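Local atomic coordinates of probable Zn binding protein (Lactobacillus acidophilus, PDB entry 3Q69), a protein that is of unproven function but, as a putative mucus-binding protein, probably helps the bacterium adhere to mucus, this chain being a MucBP (Muc B2-like) domain. Residues 64-69 with 100-105. Residues are numbered along the deposited sequence; the frame is centred on the assembly and turned at random.
Sequences PSPVII and VIYSAN
The phenol of Y102 reaches from strand 96-104 to the loop after strand 55-64, where its OH donates a hydrogen bond of 2.8 Å to P66 O. The hydroxyl lies in the carbonyl plane, on a lone pair, with a C=O...donor angle of 128°. With CG anti to the carbonyl carbon and beside the backbone N (chi1 -67°), Y102 sends its ring toward the loop. Proline suits the acceptor's place because its closed ring restricts phi and so limits the backbone's freedom; that ring crosses the tyrosine side chain at about a right angle, bringing P66 CD to 3.2 Å from Y102 OH. Over one face of the aromatic ring, the extended chain of I68, CD1 anti to CA, carries its terminal methyl to a CH-pi contact: CD1 lies 4.1 Å from the centroid of the Y102 ring, only 6° off the normal. An alanine in place of Y102 would probably leave P66 O without this donor and the I68 CD1 methyl without the ring face it rests on. Within this elongated, all-beta Muc B2-like domain, the contact joins the loop between strands 55-64 and 71-73 to strand 96-104, which lies in the mixed sheet between 2-19 (parallel) and 71-73 (antiparallel). Next to it, both methyls of V100 face S65 OG, CG1 at 3.7 Å and CG2 at 3.9 Å from that oxygen. S65 is buried, and its small side chain satisfies its hydroxyl by a hydrogen bond to K75 O. Farther out, Y17 touches P66, V100 and Y102, while A25 packs on both I68 and Y102.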
loop_
_atom_site.group_PDB
_atom_site.type_symbol
_atom_site.label_atom_id
_atom_site.label_comp_id
_atom_site.label_asym_id
_atom_site.label_seq_id
_atom_site.Cartn_x
_atom_site.Cartn_y
_atom_site.Cartn_z
ATOM N N PRO A 64 3.588 -7.363 13.113
ATOM C CA PRO A 64 4.083 -7.260 14.489
ATOM C C PRO A 64 5.435 -6.541 14.500
ATOM O O PRO A 64 6.320 -6.848 13.709
ATOM C CB PRO A 64 4.203 -8.720 14.920
ATOM C CG PRO A 64 3.177 -9.412 14.111
ATOM C CD PRO A 64 3.358 -8.768 12.750
ATOM N N SER A 65 5.595 -5.585 15.403
ATOM C CA SER A 65 6.851 -4.842 15.487
ATOM C C SER A 65 7.974 -5.699 16.083
ATOM O O SER A 65 7.743 -6.502 16.998
ATOM C CB SER A 65 6.656 -3.599 16.348
ATOM O OG SER A 65 5.836 -2.651 15.698
ATOM N N PRO A 66 9.199 -5.549 15.564
ATOM C CA PRO A 66 10.315 -6.336 16.093
ATOM C C PRO A 66 10.498 -6.079 17.578
ATOM O O PRO A 66 10.414 -4.941 18.031
ATOM C CB PRO A 66 11.509 -5.841 15.282
ATOM C CG PRO A 66 10.880 -5.458 13.973
ATOM C CD PRO A 66 9.633 -4.727 14.424
ATOM N N VAL A 67 10.734 -7.140 18.335
ATOM C CA VAL A 67 10.956 -7.004 19.770
ATOM C C VAL A 67 12.436 -6.747 19.996
ATOM O O VAL A 67 13.283 -7.515 19.539
ATOM C CB VAL A 67 10.548 -8.273 20.537
ATOM C CG1 VAL A 67 10.827 -8.094 22.020
ATOM C CG2 VAL A 67 9.069 -8.556 20.304
ATOM N N ILE A 68 12.741 -5.651 20.682
ATOM C CA ILE A 68 14.119 -5.273 20.971
ATOM C C ILE A 68 14.321 -5.259 22.480
ATOM O O ILE A 68 13.662 -4.503 23.205
ATOM C CB ILE A 68 14.445 -3.884 20.387
ATOM C CG1 ILE A 68 14.514 -3.974 18.858
ATOM C CG2 ILE A 68 15.763 -3.377 20.953
ATOM C CD1 ILE A 68 14.921 -2.683 18.168
ATOM N N ILE A 69 15.224 -6.116 22.945
ATOM C CA ILE A 69 15.527 -6.240 24.368
ATOM C C ILE A 69 15.898 -4.901 25.010
ATOM O O ILE A 69 16.788 -4.202 24.529
ATOM C CB ILE A 69 16.690 -7.248 24.592
ATOM C CG1 ILE A 69 16.330 -8.594 23.964
ATOM C CG2 ILE A 69 16.961 -7.421 26.078
ATOM C CD1 ILE A 69 17.421 -9.641 24.068
ATOM N N VAL A 100 7.664 3.490 13.930
ATOM C CA VAL A 100 7.430 2.875 15.216
ATOM C C VAL A 100 8.603 3.337 16.071
ATOM O O VAL A 100 9.757 3.185 15.666
ATOM C CB VAL A 100 7.428 1.340 15.095
ATOM C CG1 VAL A 100 7.143 0.699 16.463
ATOM C CG2 VAL A 100 6.359 0.909 14.081
ATOM N N ILE A 101 8.321 3.881 17.254
ATOM C CA ILE A 101 9.383 4.376 18.132
ATOM C C ILE A 101 9.630 3.476 19.349
ATOM O O ILE A 101 8.696 3.041 20.030
ATOM C CB ILE A 101 9.054 5.819 18.604
ATOM C CG1 ILE A 101 9.054 6.757 17.398
ATOM C CG2 ILE A 101 10.047 6.291 19.656
ATOM C CD1 ILE A 101 10.407 6.836 16.686
ATOM N N TYR A 102 10.901 3.213 19.633
ATOM C CA TYR A 102 11.258 2.365 20.770
ATOM C C TYR A 102 11.752 3.193 21.953
ATOM O O TYR A 102 12.657 4.006 21.813
ATOM C CB TYR A 102 12.329 1.347 20.360
ATOM C CG TYR A 102 11.844 0.314 19.366
ATOM C CD1 TYR A 102 11.206 -0.848 19.800
ATOM C CD2 TYR A 102 12.004 0.505 17.988
ATOM C CE1 TYR A 102 10.737 -1.799 18.889
ATOM C CE2 TYR A 102 11.546 -0.429 17.082
ATOM C CZ TYR A 102 10.907 -1.582 17.533
ATOM O OH TYR A 102 10.421 -2.500 16.618
ATOM N N SER A 103 11.125 2.993 23.107
ATOM C CA SER A 103 11.495 3.694 24.329
ATOM C C SER A 103 12.069 2.715 25.360
ATOM O O SER A 103 11.437 1.698 25.671
ATOM C CB SER A 103 10.265 4.367 24.934
ATOM O OG SER A 103 9.782 5.417 24.118
ATOM N N ALA A 104 13.245 3.034 25.899
ATOM C CA ALA A 104 13.884 2.187 26.902
ATOM C C ALA A 104 12.888 1.859 28.008
ATOM O O ALA A 104 12.277 2.756 28.594
ATOM C CB ALA A 104 15.095 2.894 27.478
ATOM N N ASN A 105 12.736 0.567 28.289
ATOM C CA ASN A 105 11.805 0.083 29.306
ATOM C C ASN A 105 12.473 -0.026 30.675
ATOM O O ASN A 105 12.634 0.968 31.393
ATOM C CB ASN A 105 11.260 -1.286 28.875
ATOM C CG ASN A 105 10.212 -1.837 29.828
ATOM O OD1 ASN A 105 9.211 -1.187 30.113
ATOM N ND2 ASN A 105 10.435 -3.052 30.314
#